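Side-chain contacts in taurine:2-oxoglutarate aminotransferase (Bifidobacterium kashiwanohense PV20-2, PDB 6JIX), which probably transfers the amino group of taurine to 2-oxoglutarate, using pyridoxal 5'-phosphate as cofactor: residues V361-C366 and A372-K377; S408-G411 and I416-C419. All blocks are in the same frame, centred on the assembly; numbering follows the deposited sequence.

Interaction 1: residues V361-C366 and A372-K377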
ATOM      1  N   VAL A 361      21.370  31.054   4.745  1.00 37.30           N
ATOM      2  CA  VAL A 361      21.695  29.681   4.365  1.00 37.24           C
ATOM      3  C   VAL A 361      22.864  29.199   5.219  1.00 38.14           C
ATOM      4  O   VAL A 361      24.004  29.656   5.047  1.00 36.53           O
ATOM      5  CB  VAL A 361      22.012  29.558   2.865  1.00 35.66           C
ATOM      6  CG1 VAL A 361      22.519  28.155   2.540  1.00 28.60           C
ATOM      7  CG2 VAL A 361      20.786  29.903   2.020  1.00 34.60           C
ATOM      8  N   GLY A 362      22.585  28.270   6.138  1.00 34.39           N
ATOM      9  CA  GLY A 362      23.622  27.774   7.020  1.00 29.78           C
ATOM     10  C   GLY A 362      24.456  26.639   6.448  1.00 34.96           C
ATOM     11  O   GLY A 362      25.671  26.584   6.687  1.00 36.72           O
ATOM     12  N   GLU A 363      23.842  25.735   5.679  1.00 29.00           N
ATOM     13  CA  GLU A 363      24.585  24.598   5.150  1.00 28.05           C
ATOM     14  C   GLU A 363      23.947  24.136   3.857  1.00 29.28           C
ATOM     15  O   GLU A 363      22.750  24.334   3.630  1.00 30.94           O
ATOM     16  CB  GLU A 363      24.639  23.422   6.144  1.00 34.17           C
ATOM     17  CG  GLU A 363      25.822  22.474   5.965  1.00 32.06           C
ATOM     18  CD  GLU A 363      25.574  21.089   6.551  1.00 36.52           C
ATOM     19  OE1 GLU A 363      24.474  20.845   7.093  1.00 40.07           O
ATOM     20  OE2 GLU A 363      26.476  20.229   6.447  1.00 41.86           O
ATOM     21  N   ALA A 364      24.760  23.517   3.012  1.00 28.59           N
ATOM     22  CA  ALA A 364      24.281  22.894   1.794  1.00 26.99           C
ATOM     23  C   ALA A 364      24.758  21.456   1.809  1.00 31.31           C
ATOM     24  O   ALA A 364      25.918  21.184   2.131  1.00 32.64           O
ATOM     25  CB  ALA A 364      24.791  23.617   0.540  1.00 26.99           C
ATOM     26  N   ARG A 365      23.852  20.540   1.525  1.00 29.07           N
ATOM     27  CA  ARG A 365      24.199  19.145   1.364  1.00 26.39           C
ATOM     28  C   ARG A 365      23.704  18.722  -0.007  1.00 26.16           C
ATOM     29  O   ARG A 365      22.626  19.134  -0.439  1.00 26.17           O
ATOM     30  CB  ARG A 365      23.584  18.294   2.474  1.00 29.22           C
ATOM     31  CG  ARG A 365      24.107  18.644   3.869  1.00 32.27           C
ATOM     32  CD  ARG A 365      23.280  18.015   4.977  1.00 25.66           C
ATOM     33  NE  ARG A 365      21.892  18.457   4.918  1.00 26.76           N
ATOM     34  CZ  ARG A 365      21.473  19.681   5.232  1.00 31.09           C
ATOM     35  NH1 ARG A 365      22.335  20.612   5.647  1.00 31.79           N
ATOM     36  NH2 ARG A 365      20.183  19.979   5.138  1.00 24.88           N
ATOM     37  N   CYS A 366      24.500  17.918  -0.698  1.00 23.80           N
ATOM     38  CA  CYS A 366      24.146  17.498  -2.043  1.00 25.83           C
ATOM     39  C   CYS A 366      24.970  16.273  -2.365  1.00 27.12           C
ATOM     40  O   CYS A 366      26.198  16.342  -2.309  1.00 26.94           O
ATOM     41  CB  CYS A 366      24.415  18.603  -3.077  1.00 29.57           C
ATOM     42  SG  CYS A 366      24.276  18.031  -4.839  1.00 35.21           S
ATOM     43  N   ALA A 372      19.854  19.604  -0.261  1.00 18.97           N
ATOM     44  CA  ALA A 372      19.022  20.429   0.606  1.00 22.50           C
ATOM     45  C   ALA A 372      19.838  21.582   1.184  1.00 27.54           C
ATOM     46  O   ALA A 372      21.056  21.482   1.363  1.00 29.44           O
ATOM     47  CB  ALA A 372      18.405  19.605   1.744  1.00 20.65           C
ATOM     48  N   LEU A 373      19.140  22.667   1.500  1.00 25.08           N
ATOM     49  CA  LEU A 373      19.710  23.810   2.193  1.00 24.78           C
ATOM     50  C   LEU A 373      19.096  23.929   3.584  1.00 32.03           C
ATOM     51  O   LEU A 373      17.868  23.819   3.742  1.00 27.26           O
ATOM     52  CB  LEU A 373      19.462  25.093   1.406  1.00 25.44           C
ATOM     53  CG  LEU A 373      20.042  25.138  -0.011  1.00 29.77           C
ATOM     54  CD1 LEU A 373      19.731  26.488  -0.661  1.00 27.85           C
ATOM     55  CD2 LEU A 373      21.543  24.835  -0.032  1.00 23.41           C
ATOM     56  N   THR A 374      19.945  24.143   4.593  1.00 30.25           N
ATOM     57  CA  THR A 374      19.464  24.492   5.925  1.00 29.04           C
ATOM     58  C   THR A 374      19.295  26.005   6.011  1.00 30.06           C
ATOM     59  O   THR A 374      20.270  26.757   5.888  1.00 34.09           O
ATOM     60  CB  THR A 374      20.400  23.989   7.017  1.00 26.93           C
ATOM     61  OG1 THR A 374      20.520  22.561   6.928  1.00 25.20           O
ATOM     62  CG2 THR A 374      19.814  24.350   8.358  1.00 27.11           C
ATOM     63  N   ILE A 375      18.057  26.444   6.210  1.00 30.80           N
ATOM     64  CA  ILE A 375      17.714  27.859   6.295  1.00 32.70           C
ATOM     65  C   ILE A 375      17.771  28.290   7.758  1.00 39.35           C
ATOM     66  O   ILE A 375      17.215  27.624   8.641  1.00 35.62           O
ATOM     67  CB  ILE A 375      16.321  28.110   5.693  1.00 31.90           C
ATOM     68  CG1 ILE A 375      16.246  27.506   4.291  1.00 30.22           C
ATOM     69  CG2 ILE A 375      16.014  29.586   5.648  1.00 35.45           C
ATOM     70  CD1 ILE A 375      17.391  27.910   3.386  1.00 24.83           C
ATOM     71  N   VAL A 376      18.434  29.411   8.017  1.00 40.25           N
ATOM     72  CA  VAL A 376      18.652  29.882   9.377  1.00 38.44           C
ATOM     73  C   VAL A 376      18.143  31.312   9.509  1.00 42.02           C
ATOM     74  O   VAL A 376      18.173  32.092   8.553  1.00 40.27           O
ATOM     75  CB  VAL A 376      20.141  29.809   9.771  1.00 38.27           C
ATOM     76  CG1 VAL A 376      20.620  28.354   9.833  1.00 35.01           C
ATOM     77  CG2 VAL A 376      20.969  30.624   8.795  1.00 37.09           C
ATOM     78  N   LYS A 377      17.655  31.648  10.711  1.00 40.77           N
ATOM     79  CA  LYS A 377      17.337  33.032  11.043  1.00 39.74           C
ATOM     80  C   LYS A 377      18.585  33.834  11.386  1.00 42.58           C
ATOM     81  O   LYS A 377      18.520  35.067  11.440  1.00 49.22           O
ATOM     82  CB  LYS A 377      16.361  33.083  12.230  1.00 41.54           C
ATOM     83  CG  LYS A 377      14.952  33.586  11.897  1.00 47.22           C
ATOM     84  CD  LYS A 377      14.276  34.214  13.116  1.00 44.66           C
ATOM     85  CE  LYS A 377      12.971  34.924  12.750  1.00 59.11           C
ATOM     86  NZ  LYS A 377      13.148  36.350  12.338  1.00 57.72           N
TER
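Arg-365 reaches across the hairpin to Thr-374 and takes hold of its hydroxyl end-on, with NH1 3.0 Å and NH2 3.2 Å from the same OG1. The oxygen sits near the guanidinium edge, 18° out of the plane as measured at NH1. A bend at chi3 (-60°) folds the arginine chain back over the neighbouring strand, where the carbonyl oxygen of Ala-372 lies under one face of the group, towards its rim. Glu-363, on the arginine's own strand, adds a salt bridge, OE1 to NH1, and its OE2 pairs with Arg-186. Replacing the arginine by a leucine would probably leave the Thr-374 hydroxyl without either donor and Glu-363 without its partner in the strand. Below this cluster the backbones are firmly joined: Arg-365 N binds Ala-372 O at 3.0 Å, and Ala-372 N returns a bond to Arg-365 O.

On the face bearing Val-361, Ala-364, Leu-373 and Ile-375, packing is closest where Leu-373 CD2 meets Ala-364 CB at 3.5 Å. It slackens towards Val-361, whose CG2 stands 4.2 Å from Ile-375 CD1. The register also slips here: strand 361-366 has one extra residue between the Val-361/Ile-375 and Ala-364/Leu-373 pairs, and Gly-362 N gives to Thr-374 O (2.8 Å) while Thr-374 N gives to Glu-363 O, a beta bulge. Gly-362, Glu-363 and Ala-364 are partly open to solvent, whereas Arg-365 and all of Ala-372 to Val-376 are buried.

Helix 336-357 covers the apolar face through Val-355 and Leu-351. On the arginine's face, the carbonyls of Gly-226 and Val-227 take further guanidinium N-H groups, and Tyr-180 of helix 179-182 touches Glu-363 and Val-376. Strand 415-418 continues the antiparallel sheet beyond strand 370-376.

Interaction 2: residues S408-G411 and I416-C419. With GLU (glutamic acid), chain N.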
ATOM      1  N   SER A 408       9.199  24.585  -8.442  1.00 32.53           N
ATOM      2  CA  SER A 408       8.330  23.788  -7.581  1.00 32.08           C
ATOM      3  C   SER A 408       9.164  22.810  -6.761  1.00 27.72           C
ATOM      4  O   SER A 408       9.822  21.927  -7.319  1.00 25.12           O
ATOM      5  CB  SER A 408       7.287  23.032  -8.409  1.00 29.22           C
ATOM      6  OG  SER A 408       6.931  21.805  -7.782  1.00 30.96           O
ATOM      7  N   THR A 409       9.103  22.945  -5.438  1.00 30.04           N
ATOM      8  CA  THR A 409       9.797  22.033  -4.543  1.00 29.00           C
ATOM      9  C   THR A 409       9.051  21.998  -3.215  1.00 30.64           C
ATOM     10  O   THR A 409       7.957  22.561  -3.077  1.00 34.32           O
ATOM     11  CB  THR A 409      11.271  22.444  -4.398  1.00 29.14           C
ATOM     12  OG1 THR A 409      12.020  21.377  -3.808  1.00 30.75           O
ATOM     13  CG2 THR A 409      11.423  23.718  -3.560  1.00 26.04           C
ATOM     14  N   PHE A 410       9.637  21.308  -2.240  1.00 29.56           N
ATOM     15  CA  PHE A 410       9.072  21.225  -0.903  1.00 32.24           C
ATOM     16  C   PHE A 410      10.219  21.056   0.073  1.00 32.81           C
ATOM     17  O   PHE A 410      11.374  20.881  -0.318  1.00 30.44           O
ATOM     18  CB  PHE A 410       8.061  20.071  -0.776  1.00 33.00           C
ATOM     19  CG  PHE A 410       8.704  18.708  -0.624  1.00 35.22           C
ATOM     20  CD1 PHE A 410       9.242  18.044  -1.727  1.00 32.85           C
ATOM     21  CD2 PHE A 410       8.773  18.088   0.622  1.00 33.62           C
ATOM     22  CE1 PHE A 410       9.848  16.785  -1.589  1.00 32.38           C
ATOM     23  CE2 PHE A 410       9.377  16.826   0.767  1.00 30.44           C
ATOM     24  CZ  PHE A 410       9.912  16.178  -0.335  1.00 27.95           C
ATOM     25  N   GLY A 411       9.883  21.087   1.356  1.00 39.00           N
ATOM     26  CA  GLY A 411      10.862  20.830   2.393  1.00 32.44           C
ATOM     27  C   GLY A 411      10.145  20.357   3.636  1.00 32.39           C
ATOM     28  O   GLY A 411       8.915  20.348   3.706  1.00 30.28           O
ATOM     29  N   ILE A 416      15.011  23.387   2.600  1.00 29.08           N
ATOM     30  CA  ILE A 416      14.519  23.379   1.234  1.00 29.44           C
ATOM     31  C   ILE A 416      15.212  22.231   0.522  1.00 29.70           C
ATOM     32  O   ILE A 416      16.445  22.127   0.547  1.00 29.89           O
ATOM     33  CB  ILE A 416      14.773  24.715   0.518  1.00 27.04           C
ATOM     34  CG1 ILE A 416      14.304  25.882   1.394  1.00 29.65           C
ATOM     35  CG2 ILE A 416      14.015  24.733  -0.777  1.00 28.32           C
ATOM     36  CD1 ILE A 416      14.494  27.242   0.788  1.00 22.39           C
ATOM     37  N   ASN A 417      14.422  21.354  -0.081  1.00 30.68           N
ATOM     38  CA  ASN A 417      14.990  20.302  -0.905  1.00 32.71           C
ATOM     39  C   ASN A 417      15.235  20.818  -2.310  1.00 32.46           C
ATOM     40  O   ASN A 417      14.495  21.664  -2.822  1.00 34.50           O
ATOM     41  CB  ASN A 417      14.060  19.090  -0.979  1.00 30.96           C
ATOM     42  CG  ASN A 417      13.792  18.482   0.379  1.00 33.80           C
ATOM     43  OD1 ASN A 417      14.692  18.406   1.217  1.00 28.10           O
ATOM     44  ND2 ASN A 417      12.552  18.037   0.607  1.00 33.54           N
ATOM     45  N   ILE A 418      16.280  20.291  -2.936  1.00 26.13           N
ATOM     46  CA  ILE A 418      16.469  20.430  -4.366  1.00 26.03           C
ATOM     47  C   ILE A 418      16.791  19.028  -4.871  1.00 28.65           C
ATOM     48  O   ILE A 418      17.902  18.525  -4.677  1.00 27.82           O
ATOM     49  CB  ILE A 418      17.552  21.443  -4.735  1.00 27.83           C
ATOM     50  CG1 ILE A 418      17.182  22.819  -4.172  1.00 28.66           C
ATOM     51  CG2 ILE A 418      17.670  21.533  -6.245  1.00 29.76           C
ATOM     52  CD1 ILE A 418      17.852  23.155  -2.814  1.00 26.73           C
ATOM     53  N   CYS A 419      15.798  18.378  -5.478  1.00 27.49           N
ATOM     54  CA  CYS A 419      15.912  17.004  -5.963  1.00 25.23           C
ATOM     55  C   CYS A 419      15.251  16.938  -7.331  1.00 32.18           C
ATOM     56  O   CYS A 419      14.192  16.318  -7.501  1.00 31.92           O
ATOM     57  CB  CYS A 419      15.255  16.029  -4.986  1.00 26.59           C
ATOM     58  SG  CYS A 419      15.805  16.179  -3.284  1.00 26.72           S
TER
HETATM   59  N   GLU N 501       5.462  20.754  -3.751  0.80 37.18           N
HETATM   60  CA  GLU N 501       6.054  19.532  -4.265  0.80 34.58           C
HETATM   61  C   GLU N 501       5.614  19.252  -5.704  0.80 36.32           C
HETATM   62  O   GLU N 501       6.376  19.539  -6.699  0.80 35.48           O
HETATM   63  CB  GLU N 501       5.587  18.390  -3.376  0.80 27.26           C
HETATM   64  CG  GLU N 501       4.099  18.523  -3.121  0.80 28.14           C
HETATM   65  CD  GLU N 501       3.618  17.501  -2.103  0.80 32.87           C
HETATM   66  OE1 GLU N 501       4.310  17.415  -1.058  0.80 42.62           O
HETATM   67  OE2 GLU N 501       2.581  16.767  -2.289  0.80 29.41           O
HETATM   68  OXT GLU N 501       4.488  18.724  -5.876  0.80 27.69           O
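Thr-409 and Phe-410 meet Asn-417 through two hydrogen bonds that use both backbone polar groups of the asparagine. The Thr-409 hydroxyl, OG1, donates to Asn-417 O at 2.7 Å; it approaches from above the carbonyl plane, 48° out of it. With OG1 anti to the backbone N (chi1 -165°), the hydroxyl points to the strand, and CG2 packs against CG2 of Ile-416. In the other bond, Asn-417 N donates to Phe-410 O at 3.1 Å.

The asparagine ND2 lies 3.3 Å above the plane of the Phe-410 ring, offset toward the rim at CE2 and CZ, with the amide and ring planes 77° apart. The same ND2 is also close to Phe-410 O, but the angle is too poor for a bond, leaving that carbonyl to the backbone N-H.

Two polar groups of 408-411 face the ligand. Thr-409 O accepts a hydrogen bond from N of the bound glutamic acid at 3.2 Å, and Ser-408 OG stands 2.6 Å from its atom O. Backbone bonds join Ser-408 to Thr-50 and Ile-416 to Leu-373, and Ser-371 OG binds Ile-418 O. Asp-51, Ser-53, Leu-55 and Leu-56 complete this glutamate pocket, and Tyr-86 of the second subunit packs on Ser-408. Ser-408, Thr-409 and Phe-410 thus wall one of the glutamate sites of this class-III aminotransferase, the Phe-410 side chain about 7 Å from the pyridoxal phosphate.

Overall arrangement
Both contacts are largely buried and meet in one three-stranded antiparallel sheet, in which strand 370-376 of interaction 1 lies beside strand 415-418 of interaction 2. A probable backbone hydrogen bond from Leu-373 N to Ile-416 O joins them, and Ile-375 packs on Ile-416. Interaction 1, farther from the centre of the chain, is antiparallel hairpin pairing broken by one bulge, with an apolar face under a helix and a charged cluster on the other side. Interaction 2 lies deeper and lacks regular strand pairing: an irregular segment is tied to the strand by a threonine hydroxyl and a backbone N-H, while the side turned from the strand serves the bound glutamic acid.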